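Local coordinates for protein Exo-beta-1,4-mannosidase (Rhizomucor miehei, PDB 4LYP) that probably hydrolyses terminal beta-linked mannose residues from the non-reducing ends of beta-mannosides and can also transfer sugars, as a family 5 glycoside hydrolase with a TIM barrel, at residues G65-D71 / G126-L131; R78-E82 / Y133-T137; L83-M88 / Y392-G396; I93-R97 / S387-A391. All blocks are in the same frame, centred on the assembly; numbering follows the deposited sequence.

Contact 1: residues G65-D71 / G126-L131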
loop_
_atom_site.group_PDB
_atom_site.type_symbol
_atom_site.label_atom_id
_atom_site.label_comp_id
_atom_site.label_asym_id
_atom_site.label_seq_id
_atom_site.Cartn_x
_atom_site.Cartn_y
_atom_site.Cartn_z
ATOM N N GLY A 65 -0.356 1.725 -10.230
ATOM C CA GLY A 65 0.612 1.334 -11.256
ATOM C C GLY A 65 0.019 0.373 -12.259
ATOM O O GLY A 65 0.272 0.472 -13.473
ATOM N N MET A 66 -0.712 -0.687 -11.807
ATOM C CA MET A 66 -1.244 -1.673 -12.733
ATOM C C MET A 66 -2.150 -0.995 -13.753
ATOM O O MET A 66 -2.062 -1.238 -14.971
ATOM C CB MET A 66 -1.963 -2.741 -11.934
ATOM C CG MET A 66 -2.922 -3.614 -12.773
ATOM S SD MET A 66 -3.632 -4.994 -11.838
ATOM C CE MET A 66 -4.659 -4.089 -10.684
ATOM N N ASN A 67 -3.054 -0.101 -13.299
ATOM C CA ASN A 67 -3.965 0.562 -14.221
ATOM C C ASN A 67 -3.284 1.535 -15.147
ATOM O O ASN A 67 -3.668 1.652 -16.314
ATOM C CB ASN A 67 -5.093 1.269 -13.492
ATOM C CG ASN A 67 -6.232 0.323 -13.133
ATOM O OD1 ASN A 67 -7.116 0.087 -14.027
ATOM N ND2 ASN A 67 -6.227 -0.217 -11.995
ATOM N N LEU A 68 -2.229 2.213 -14.703
ATOM C CA LEU A 68 -1.474 3.102 -15.608
ATOM C C LEU A 68 -0.607 2.303 -16.591
ATOM O O LEU A 68 -0.379 2.771 -17.725
ATOM C CB LEU A 68 -0.602 4.090 -14.830
ATOM C CG LEU A 68 -1.362 5.233 -14.169
ATOM C CD1 LEU A 68 -0.394 6.055 -13.382
ATOM C CD2 LEU A 68 -2.110 6.082 -15.163
ATOM N N GLY A 69 -0.145 1.095 -16.227
ATOM C CA GLY A 69 0.637 0.283 -17.137
ATOM C C GLY A 69 -0.195 -0.397 -18.210
ATOM O O GLY A 69 0.374 -0.915 -19.167
ATOM N N ALA A 70 -1.513 -0.400 -18.043
ATOM C CA ALA A 70 -2.383 -1.047 -19.046
ATOM C C ALA A 70 -2.319 -0.290 -20.392
ATOM O O ALA A 70 -1.970 0.867 -20.407
ATOM C CB ALA A 70 -3.795 -1.022 -18.477
ATOM N N ASP A 71 -2.696 -0.979 -21.461
ATOM C CA ASP A 71 -2.688 -0.281 -22.781
ATOM C C ASP A 71 -3.773 0.783 -22.797
ATOM O O ASP A 71 -4.668 0.899 -21.862
ATOM C CB ASP A 71 -2.863 -1.235 -23.945
ATOM C CG ASP A 71 -4.147 -2.057 -23.884
ATOM O OD1 ASP A 71 -5.195 -1.657 -23.288
ATOM O OD2 ASP A 71 -4.118 -3.109 -24.599
ATOM N N GLY A 126 -6.208 -6.818 -20.426
ATOM C CA GLY A 126 -5.549 -5.522 -20.621
ATOM C C GLY A 126 -5.033 -5.020 -19.257
ATOM O O GLY A 126 -3.897 -4.442 -19.144
ATOM N N VAL A 127 -5.818 -5.130 -18.226
ATOM C CA VAL A 127 -5.410 -4.609 -16.930
ATOM C C VAL A 127 -4.285 -5.537 -16.347
ATOM O O VAL A 127 -3.308 -5.040 -15.823
ATOM C CB VAL A 127 -6.623 -4.523 -15.948
ATOM C CG1 VAL A 127 -6.165 -4.114 -14.554
ATOM C CG2 VAL A 127 -7.644 -3.550 -16.505
ATOM N N PHE A 128 -4.406 -6.837 -16.489
ATOM C CA PHE A 128 -3.363 -7.727 -16.036
ATOM C C PHE A 128 -2.034 -7.443 -16.682
ATOM O O PHE A 128 -0.977 -7.463 -16.034
ATOM C CB PHE A 128 -3.822 -9.182 -16.229
ATOM C CG PHE A 128 -3.444 -10.137 -15.119
ATOM C CD1 PHE A 128 -2.237 -10.054 -14.400
ATOM C CD2 PHE A 128 -4.401 -11.149 -14.746
ATOM C CE1 PHE A 128 -1.976 -10.962 -13.363
ATOM C CE2 PHE A 128 -4.076 -12.102 -13.783
ATOM C CZ PHE A 128 -2.916 -11.990 -13.051
ATOM N N VAL A 129 -2.068 -7.166 -17.995
ATOM C CA VAL A 129 -0.812 -6.821 -18.684
ATOM C C VAL A 129 -0.216 -5.545 -18.083
ATOM O O VAL A 129 1.012 -5.385 -18.084
ATOM C CB VAL A 129 -1.098 -6.766 -20.213
ATOM C CG1 VAL A 129 0.052 -6.039 -20.941
ATOM C CG2 VAL A 129 -1.309 -8.132 -20.795
ATOM N N GLY A 130 -1.052 -4.620 -17.588
ATOM C CA GLY A 130 -0.492 -3.449 -16.927
ATOM C C GLY A 130 0.359 -3.831 -15.731
ATOM O O GLY A 130 1.372 -3.194 -15.449
ATOM N N LEU A 131 -0.090 -4.837 -14.967
ATOM C CA LEU A 131 0.729 -5.307 -13.830
ATOM C C LEU A 131 2.041 -5.935 -14.331
ATOM O O LEU A 131 3.125 -5.704 -13.738
ATOM C CB LEU A 131 -0.105 -6.317 -12.985
ATOM C CG LEU A 131 0.547 -6.823 -11.688
ATOM C CD1 LEU A 131 0.959 -5.692 -10.750
ATOM C CD2 LEU A 131 -0.437 -7.733 -11.015
HETATM O O HOH W 1 -2.401 -3.640 -21.332
#
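Met66, in helix 65-69, and Ala70, just past its end, lie against helix 126-131, whose axis crosses that of helix 65-69 at 112° with a closest approach of 6.7 Å. So near a crossing rests on glycine: the bare CA of Gly130 lies directly against the Met66-Ala70 backbone, 3.4 Å from Ala70 N. Gly130 CA also makes C-H...O contacts with Met66 O (3.3 Å) and Gly69 O (3.5 Å). Gly69 likewise turns its bare face to the other helix. The side chain of Met66 does most of the touching. With CG anti to its own N (chi1 163°) the chain runs out across helix 126-131, and Met66 CG sits 3.7 Å from Val127 CG1 and 3.9 Å from Leu131 CB. SD passes between the same two side chains, and the bend at chi3 keeps the methyl near Val127. Further along, Ala70 CB rests 3.5 Å from Gly126 O. At the Asp71 end a water bridges the segments, accepting from Asp71 N at 2.7 Å and donating to Gly126 O, while the Asp71 carboxylate turns to Ser74. No direct conventional hydrogen bond joins the segments, so this buried crossing outside the barrel strands depends on close backbone packing, the apolar packing of Met66 on Val127 and Leu131, CA-H...O contacts and one water.

Contact 2: residues R78-E82 / Y133-T137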
loop_
_atom_site.group_PDB
_atom_site.type_symbol
_atom_site.label_atom_id
_atom_site.label_comp_id
_atom_site.label_asym_id
_atom_site.label_seq_id
_atom_site.Cartn_x
_atom_site.Cartn_y
_atom_site.Cartn_z
ATOM N N ARG A 78 0.804 4.163 -20.420
ATOM C CA ARG A 78 2.006 3.383 -20.058
ATOM C C ARG A 78 3.238 4.283 -20.075
ATOM O O ARG A 78 4.125 4.120 -19.244
ATOM C CB ARG A 78 2.109 2.213 -21.016
ATOM C CG ARG A 78 3.264 1.309 -20.673
ATOM C CD ARG A 78 3.337 0.076 -21.624
ATOM N NE ARG A 78 2.122 -0.691 -21.406
ATOM C CZ ARG A 78 1.524 -1.419 -22.371
ATOM N NH1 ARG A 78 2.023 -1.505 -23.620
ATOM N NH2 ARG A 78 0.369 -2.033 -22.133
ATOM N N LYS A 79 3.339 5.215 -21.016
ATOM C CA LYS A 79 4.492 6.118 -21.033
ATOM C C LYS A 79 4.499 6.963 -19.761
ATOM O O LYS A 79 5.576 7.295 -19.236
ATOM C CB LYS A 79 4.453 7.015 -22.260
ATOM C CG LYS A 79 4.642 6.179 -23.497
ATOM C CD LYS A 79 4.911 7.088 -24.712
ATOM C CE LYS A 79 3.692 7.729 -25.363
ATOM N NZ LYS A 79 4.206 8.737 -26.347
ATOM N N ARG A 80 3.327 7.388 -19.273
ATOM C CA ARG A 80 3.283 8.110 -18.012
ATOM C C ARG A 80 3.735 7.217 -16.839
ATOM O O ARG A 80 4.519 7.638 -16.008
ATOM C CB ARG A 80 1.866 8.626 -17.760
ATOM C CG ARG A 80 1.661 9.139 -16.358
ATOM C CD ARG A 80 0.233 9.649 -16.141
ATOM N NE ARG A 80 -0.084 9.804 -14.756
ATOM C CZ ARG A 80 -1.299 9.987 -14.295
ATOM N NH1 ARG A 80 -2.318 10.254 -15.090
ATOM N NH2 ARG A 80 -1.486 9.953 -12.999
ATOM N N MET A 81 3.311 5.948 -16.829
ATOM C CA MET A 81 3.777 5.007 -15.799
ATOM C C MET A 81 5.274 4.933 -15.807
ATOM O O MET A 81 5.946 5.002 -14.779
ATOM C CB MET A 81 3.135 3.644 -16.014
ATOM C CG MET A 81 3.530 2.618 -14.928
ATOM S SD MET A 81 5.026 1.667 -15.331
ATOM C CE MET A 81 4.412 0.522 -16.537
ATOM N N GLU A 82 5.859 4.746 -16.987
ATOM C CA GLU A 82 7.283 4.621 -17.116
ATOM C C GLU A 82 8.017 5.876 -16.640
ATOM O O GLU A 82 9.021 5.779 -15.925
ATOM C CB GLU A 82 7.651 4.291 -18.571
ATOM C CG GLU A 82 7.208 2.856 -18.942
ATOM C CD GLU A 82 7.165 2.617 -20.478
ATOM O OE1 GLU A 82 6.898 1.468 -20.848
ATOM O OE2 GLU A 82 7.287 3.568 -21.316
ATOM N N TYR A 133 3.726 -4.969 -17.007
ATOM C CA TYR A 133 4.568 -3.842 -17.358
ATOM C C TYR A 133 5.062 -3.093 -16.118
ATOM O O TYR A 133 6.217 -2.662 -16.079
ATOM C CB TYR A 133 3.850 -2.841 -18.286
ATOM C CG TYR A 133 3.922 -3.199 -19.732
ATOM C CD1 TYR A 133 5.038 -2.919 -20.451
ATOM C CD2 TYR A 133 2.874 -3.908 -20.350
ATOM C CE1 TYR A 133 5.117 -3.271 -21.818
ATOM C CE2 TYR A 133 2.939 -4.268 -21.690
ATOM C CZ TYR A 133 4.061 -3.971 -22.411
ATOM O OH TYR A 133 4.153 -4.289 -23.735
ATOM N N LEU A 134 4.210 -2.952 -15.103
ATOM C CA LEU A 134 4.658 -2.354 -13.847
ATOM C C LEU A 134 5.860 -3.077 -13.280
ATOM O O LEU A 134 6.891 -2.476 -12.973
ATOM C CB LEU A 134 3.469 -2.322 -12.880
ATOM C CG LEU A 134 3.845 -1.855 -11.435
ATOM C CD1 LEU A 134 4.354 -0.429 -11.444
ATOM C CD2 LEU A 134 2.604 -1.985 -10.590
ATOM N N LEU A 135 5.762 -4.406 -13.217
ATOM C CA LEU A 135 6.814 -5.189 -12.623
ATOM C C LEU A 135 8.063 -5.202 -13.491
ATOM O O LEU A 135 9.174 -5.222 -12.963
ATOM C CB LEU A 135 6.344 -6.618 -12.341
ATOM C CG LEU A 135 5.353 -6.722 -11.170
ATOM C CD1 LEU A 135 4.697 -8.099 -11.081
ATOM C CD2 LEU A 135 6.058 -6.409 -9.846
ATOM N N ASP A 136 7.913 -5.171 -14.832
ATOM C CA ASP A 136 9.049 -5.122 -15.689
ATOM C C ASP A 136 9.788 -3.777 -15.574
ATOM O O ASP A 136 11.034 -3.749 -15.564
ATOM C CB ASP A 136 8.666 -5.385 -17.160
ATOM C CG ASP A 136 9.897 -5.406 -18.016
ATOM O OD1 ASP A 136 10.681 -6.344 -17.882
ATOM O OD2 ASP A 136 10.084 -4.448 -18.804
ATOM N N THR A 137 9.039 -2.680 -15.442
ATOM C CA THR A 137 9.641 -1.372 -15.314
ATOM C C THR A 137 10.339 -1.249 -13.975
ATOM O O THR A 137 11.448 -0.704 -13.875
ATOM C CB THR A 137 8.604 -0.266 -15.525
ATOM O OG1 THR A 137 7.882 -0.517 -16.756
ATOM C CG2 THR A 137 9.209 1.105 -15.556
#
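Arg78 lays its guanidinium flat on the ring of Tyr133, the planes only 6° apart and CZ 3.5 Å from the ring centroid, a cation-pi stack. The chain is extended as far as CD, then bends at chi3 (-63°), which swings the flat group over the ring; CD itself makes a CH-pi contact, 3.8 Å from the Tyr133 centroid. Arg78 NE donates to Gly69 O, and this bond helps fix the rotation of the guanidinium above the tyrosine. One turn on, Met81 points into the groove between the helices. These are two neighbouring outer helices of the TIM barrel, 78-82 and 133-137, running roughly parallel at 32° with their axes 10.7 Å apart, a spacing that side chains must fill. In one of its two conformers, bent at both chi2 and chi3, Met81 brings CE to 3.8 Å from Tyr133 CB and 3.6 Å from Thr137 OG1, with SD more loosely beside Leu134 CD1. That threonine hydroxyl is turned back onto its own helix, Thr137 OG1 donating to Tyr133 O at 2.8 Å; Thr137 N grips the same oxygen from the opposite face of the carbonyl plane. Glu82 comes last, its side chain crossing Thr137 at about a right angle with CG 4.1 Å from Thr137 OG1.

Contact 3: residues L83-M88 / Y392-G396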
loop_
_atom_site.group_PDB
_atom_site.type_symbol
_atom_site.label_atom_id
_atom_site.label_comp_id
_atom_site.label_asym_id
_atom_site.label_seq_id
_atom_site.Cartn_x
_atom_site.Cartn_y
_atom_site.Cartn_z
ATOM N N LEU A 83 7.476 7.052 -16.925
ATOM C CA LEU A 83 8.062 8.293 -16.458
ATOM C C LEU A 83 7.974 8.428 -14.933
ATOM O O LEU A 83 8.910 8.868 -14.290
ATOM C CB LEU A 83 7.366 9.474 -17.150
ATOM C CG LEU A 83 7.804 10.864 -16.691
ATOM C CD1 LEU A 83 9.276 11.155 -16.809
ATOM C CD2 LEU A 83 6.927 11.930 -17.361
ATOM N N GLU A 84 6.842 8.025 -14.362
ATOM C CA GLU A 84 6.655 8.160 -12.917
ATOM C C GLU A 84 7.578 7.185 -12.185
ATOM O O GLU A 84 8.129 7.542 -11.117
ATOM C CB GLU A 84 5.206 7.889 -12.586
ATOM C CG GLU A 84 4.323 9.086 -13.056
ATOM C CD GLU A 84 2.846 8.944 -12.812
ATOM O OE1 GLU A 84 2.358 7.878 -12.323
ATOM O OE2 GLU A 84 2.150 9.956 -13.048
ATOM N N ILE A 85 7.782 5.972 -12.708
ATOM C CA ILE A 85 8.794 5.059 -12.124
ATOM C C ILE A 85 10.187 5.662 -12.178
ATOM O O ILE A 85 10.927 5.636 -11.207
ATOM C CB ILE A 85 8.780 3.641 -12.811
ATOM C CG1 ILE A 85 7.435 2.967 -12.746
ATOM C CG2 ILE A 85 9.853 2.788 -12.155
ATOM C CD1 ILE A 85 6.912 2.760 -11.361
ATOM N N LYS A 86 10.534 6.225 -13.352
ATOM C CA LYS A 86 11.837 6.912 -13.485
ATOM C C LYS A 86 11.937 8.056 -12.486
ATOM O O LYS A 86 12.997 8.207 -11.772
ATOM C CB LYS A 86 11.950 7.418 -14.914
ATOM C CG LYS A 86 13.303 8.148 -15.179
ATOM C CD LYS A 86 13.369 8.514 -16.697
ATOM C CE LYS A 86 14.698 9.187 -16.980
ATOM N NZ LYS A 86 14.785 10.584 -16.545
ATOM N N GLN A 87 10.897 8.860 -12.278
ATOM C CA GLN A 87 10.940 9.921 -11.295
ATOM C C GLN A 87 11.176 9.389 -9.901
ATOM O O GLN A 87 11.953 9.933 -9.088
ATOM C CB GLN A 87 9.617 10.754 -11.270
ATOM C CG GLN A 87 9.399 11.560 -12.517
ATOM C CD GLN A 87 7.987 12.098 -12.618
ATOM O OE1 GLN A 87 7.039 11.670 -11.908
ATOM N NE2 GLN A 87 7.774 13.026 -13.543
ATOM N N MET A 88 10.501 8.282 -9.564
ATOM C CA MET A 88 10.668 7.693 -8.246
ATOM C C MET A 88 12.079 7.132 -8.100
ATOM O O MET A 88 12.703 7.307 -7.029
ATOM C CB MET A 88 9.562 6.640 -7.989
ATOM C CG MET A 88 8.241 7.306 -7.702
ATOM S SD MET A 88 6.971 6.131 -7.155
ATOM C CE MET A 88 6.614 5.238 -8.691
ATOM N N TYR A 392 2.473 8.333 -4.193
ATOM C CA TYR A 392 3.057 9.126 -5.271
ATOM C C TYR A 392 2.016 9.415 -6.343
ATOM O O TYR A 392 1.435 8.514 -6.903
ATOM C CB TYR A 392 4.276 8.430 -5.877
ATOM C CG TYR A 392 5.046 9.357 -6.808
ATOM C CD1 TYR A 392 5.540 10.579 -6.337
ATOM C CD2 TYR A 392 5.261 9.035 -8.142
ATOM C CE1 TYR A 392 6.236 11.411 -7.164
ATOM C CE2 TYR A 392 5.996 9.886 -8.982
ATOM C CZ TYR A 392 6.464 11.090 -8.459
ATOM O OH TYR A 392 7.143 11.983 -9.262
ATOM N N GLY A 393 1.778 10.692 -6.602
ATOM C CA GLY A 393 0.858 11.130 -7.666
ATOM C C GLY A 393 1.513 11.358 -8.979
ATOM O O GLY A 393 0.868 11.286 -10.026
ATOM N N GLY A 394 2.819 11.667 -9.005
ATOM C CA GLY A 394 3.534 11.737 -10.296
ATOM C C GLY A 394 3.035 12.900 -11.126
ATOM O O GLY A 394 3.001 14.054 -10.699
ATOM N N GLU A 395 2.689 12.581 -12.372
ATOM C CA GLU A 395 2.223 13.520 -13.387
ATOM C C GLU A 395 0.725 13.750 -13.264
ATOM O O GLU A 395 0.183 14.660 -13.923
ATOM C CB GLU A 395 2.574 13.005 -14.765
ATOM C CG GLU A 395 4.058 12.868 -14.992
ATOM C CD GLU A 395 4.745 14.218 -15.025
ATOM O OE1 GLU A 395 4.494 15.019 -15.981
ATOM O OE2 GLU A 395 5.370 14.562 -14.048
ATOM N N GLY A 396 -0.007 12.937 -12.511
ATOM C CA GLY A 396 -1.445 13.189 -12.343
ATOM C C GLY A 396 -1.687 14.445 -11.547
ATOM O O GLY A 396 -0.824 14.875 -10.764
HETATM O O HOH W 2 0.110 8.695 -10.929
#
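Glu84 OE2 takes the backbone N-H of Glu395 at 2.8 Å, approached from above the carboxylate plane, and also receives a salt bridge from Arg80. The other oxygen, OE1, accepts from Tyr62 OH and from a water that also donates to Gly393 O. With both oxygens occupied, the buried carboxylate is held firmly and would probably stay ionised. The backbone it holds is a type II' beta turn, Gly393 to Gly396, where strand 392-394 leaves the TIM barrel. Gly394, with positive phi, brings its CA to 3.6 Å from Glu84 OE2. One turn along the helix, the Gln87 side chain is extended beyond CG (chi2 167°), carrying its amide out to Tyr392 and Glu395. Gln87 OE1 lies in the plane of the Tyr392 ring and accepts from Tyr392 OH at 2.7 Å, the hydroxyl meeting it from well above the carbonyl plane; Gln87 NE2 donates to Glu395 OE2 at 2.9 Å in a bond of 163°. Over one face of the Tyr392 ring lies Met88, whose CG makes a CH-pi contact 3.8 Å from the centroid; Met88 SD lies obliquely to the ring, a Met-aromatic contact. Gly394 N covers the opposite face. Toward the solvent, Leu83 CD2 packs on Glu395 CG at 3.8 Å.

Contact 4: residues I93-R97 / S387-A391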
loop_
_atom_site.group_PDB
_atom_site.type_symbol
_atom_site.label_atom_id
_atom_site.label_comp_id
_atom_site.label_asym_id
_atom_site.label_seq_id
_atom_site.Cartn_x
_atom_site.Cartn_y
_atom_site.Cartn_z
ATOM N N ILE A 93 13.886 5.973 -4.606
ATOM C CA ILE A 93 12.961 4.910 -4.150
ATOM C C ILE A 93 13.482 3.566 -4.654
ATOM O O ILE A 93 13.789 3.388 -5.845
ATOM C CB ILE A 93 11.517 5.257 -4.595
ATOM C CG1 ILE A 93 10.985 6.473 -3.771
ATOM C CG2 ILE A 93 10.610 4.043 -4.681
ATOM C CD1 ILE A 93 9.870 7.258 -4.480
ATOM N N ASN A 94 13.441 2.573 -3.756
ATOM C CA ASN A 94 13.827 1.206 -4.109
ATOM C C ASN A 94 12.665 0.205 -3.967
ATOM O O ASN A 94 12.881 -0.995 -4.229
ATOM C CB ASN A 94 15.045 0.691 -3.362
ATOM C CG ASN A 94 14.753 0.345 -1.918
ATOM O OD1 ASN A 94 13.683 0.733 -1.379
ATOM N ND2 ASN A 94 15.685 -0.288 -1.243
ATOM N N ASN A 95 11.470 0.634 -3.565
ATOM C CA ASN A 95 10.421 -0.288 -3.200
ATOM C C ASN A 95 9.076 0.373 -3.418
ATOM O O ASN A 95 8.854 1.503 -2.966
ATOM C CB ASN A 95 10.561 -0.681 -1.685
ATOM C CG ASN A 95 9.525 -1.689 -1.225
ATOM O OD1 ASN A 95 8.524 -1.308 -0.592
ATOM N ND2 ASN A 95 9.735 -2.956 -1.536
ATOM N N LEU A 96 8.209 -0.311 -4.215
ATOM C CA LEU A 96 6.832 0.184 -4.407
ATOM C C LEU A 96 5.858 -0.842 -3.829
ATOM O O LEU A 96 5.932 -2.035 -4.112
ATOM C CB LEU A 96 6.470 0.382 -5.885
ATOM C CG LEU A 96 7.416 1.342 -6.638
ATOM C CD1 LEU A 96 6.925 1.459 -8.074
ATOM C CD2 LEU A 96 7.461 2.747 -5.988
ATOM N N ARG A 97 4.950 -0.330 -2.996
ATOM C CA ARG A 97 3.769 -1.106 -2.561
ATOM C C ARG A 97 2.701 -0.881 -3.613
ATOM O O ARG A 97 2.322 0.263 -3.873
ATOM C CB ARG A 97 3.368 -0.687 -1.152
ATOM C CG ARG A 97 2.150 -1.442 -0.661
ATOM C CD ARG A 97 2.029 -1.297 0.843
ATOM N NE ARG A 97 0.767 -1.881 1.351
ATOM C CZ ARG A 97 -0.334 -1.219 1.678
ATOM N NH1 ARG A 97 -0.465 0.071 1.398
ATOM N NH2 ARG A 97 -1.352 -1.891 2.215
ATOM N N SER A 387 9.994 2.758 5.159
ATOM C CA SER A 387 8.650 3.295 5.053
ATOM C C SER A 387 8.237 3.401 3.583
ATOM O O SER A 387 9.091 3.415 2.661
ATOM C CB SER A 387 8.556 4.692 5.710
ATOM O OG SER A 387 9.482 5.593 5.109
ATOM N N ASN A 388 6.923 3.544 3.387
ATOM C CA ASN A 388 6.361 3.812 2.054
ATOM C C ASN A 388 5.378 4.949 2.240
ATOM O O ASN A 388 4.268 4.755 2.792
ATOM C CB ASN A 388 5.627 2.618 1.431
ATOM C CG ASN A 388 6.465 1.391 1.329
ATOM O OD1 ASN A 388 6.797 0.757 2.330
ATOM N ND2 ASN A 388 6.818 1.007 0.082
ATOM N N PHE A 389 5.717 6.193 1.834
ATOM C CA PHE A 389 4.746 7.280 1.937
ATOM C C PHE A 389 3.546 6.979 1.029
ATOM O O PHE A 389 3.656 6.297 -0.001
ATOM C CB PHE A 389 5.385 8.634 1.603
ATOM C CG PHE A 389 5.823 8.773 0.177
ATOM C CD1 PHE A 389 4.949 9.308 -0.780
ATOM C CD2 PHE A 389 7.084 8.420 -0.257
ATOM C CE1 PHE A 389 5.295 9.412 -2.135
ATOM C CE2 PHE A 389 7.468 8.525 -1.577
ATOM C CZ PHE A 389 6.588 9.052 -2.504
ATOM N N TRP A 390 2.380 7.477 1.487
ATOM C CA TRP A 390 1.119 7.306 0.732
ATOM C C TRP A 390 0.692 8.695 0.265
ATOM O O TRP A 390 0.320 9.510 1.080
ATOM C CB TRP A 390 0.064 6.703 1.628
ATOM C CG TRP A 390 -1.236 6.569 0.877
ATOM C CD1 TRP A 390 -2.134 7.586 0.508
ATOM C CD2 TRP A 390 -1.736 5.359 0.276
ATOM N NE1 TRP A 390 -3.133 7.067 -0.263
ATOM C CE2 TRP A 390 -2.923 5.708 -0.463
ATOM C CE3 TRP A 390 -1.305 4.005 0.269
ATOM C CZ2 TRP A 390 -3.700 4.745 -1.142
ATOM C CZ3 TRP A 390 -2.059 3.062 -0.437
ATOM C CH2 TRP A 390 -3.251 3.437 -1.130
ATOM N N ALA A 391 0.820 8.962 -1.063
ATOM C CA ALA A 391 1.214 8.039 -2.126
ATOM C C ALA A 391 1.756 8.939 -3.264
ATOM O O ALA A 391 1.487 10.129 -3.305
ATOM C CB ALA A 391 0.072 7.174 -2.635
HETATM O O HOH W 3 7.191 -1.954 1.966
#
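Asn388 and Asn95 make the one direct hydrogen bond here: Asn388 ND2 donates to Asn95 OD1 at 3.0 Å, almost straight at 171° and in the carbonyl plane of the acceptor. The two amides are turned 66° against each other, so they meet through this bond rather than by stacking. Asn95 swings CG away from its own amide nitrogen, which turns OD1 toward Asn388. A water closes the pair into a ring, donating to Asn95 OD1 at 3.0 Å and to Asn388 OD1 at 2.8 Å. Both ends have further partners, Asn95 ND2 giving to Thr144 OG1 and Asn388 ND2 also to Ala60 O, and the buried polar cluster is thus well satisfied.

The strands concerned, 95-97 and 387-389, are not sheet neighbours: strand 53-61 lies between them and pairs in parallel with both. Asn95, Arg97 and Asn388 meet inside the curve of the TIM barrel, with the strand axes 8.0 Å apart and inclined at 61°.

The charged contact is Arg97, extended from CG to NE, which brings NH1 to the edge of the Trp390 ring, 3.9 Å from Trp390 CZ3, the guanidinium well tilted from the ring. Its strong partners lie outside, Glu337 in a salt bridge and Asn237, Gln234 and Asn61 in hydrogen bonds. The Trp390 side chain, followed by a cis peptide, comes within about 3 Å of a bound Tris, probably from the crystallisation liquor, consistent with a place at the sugar-binding pocket.

Apolar packing is slight: in one of its two conformers Ile93 brings CD1 to the edge of the Phe389 ring, 4.0 Å from Phe389 CE2.

In the fold
The four contacts follow one side of the TIM barrel from its outer layer to its interior. Contacts 1 and 2 share helix 125-140, their centres 8 Å apart, and touch directly. Helix 78-90 serves both contact 2 and contact 3. The centres of these two contacts are 10 Å apart. Strand 386-394 is common to contacts 3 and 4. Their centres are 12 Å apart. Contact 4 lies nearest the centre of the chain, about 8 Å away, against 16 to 18 Å for the others. Along the chain the segments of contacts 1 to 3 alternate, and contact 4 nests inside the loop closed by contact 3, which ties an early outer helix to the end of the last long strand, beside the place where strand 386-394 pairs with strand 53-61.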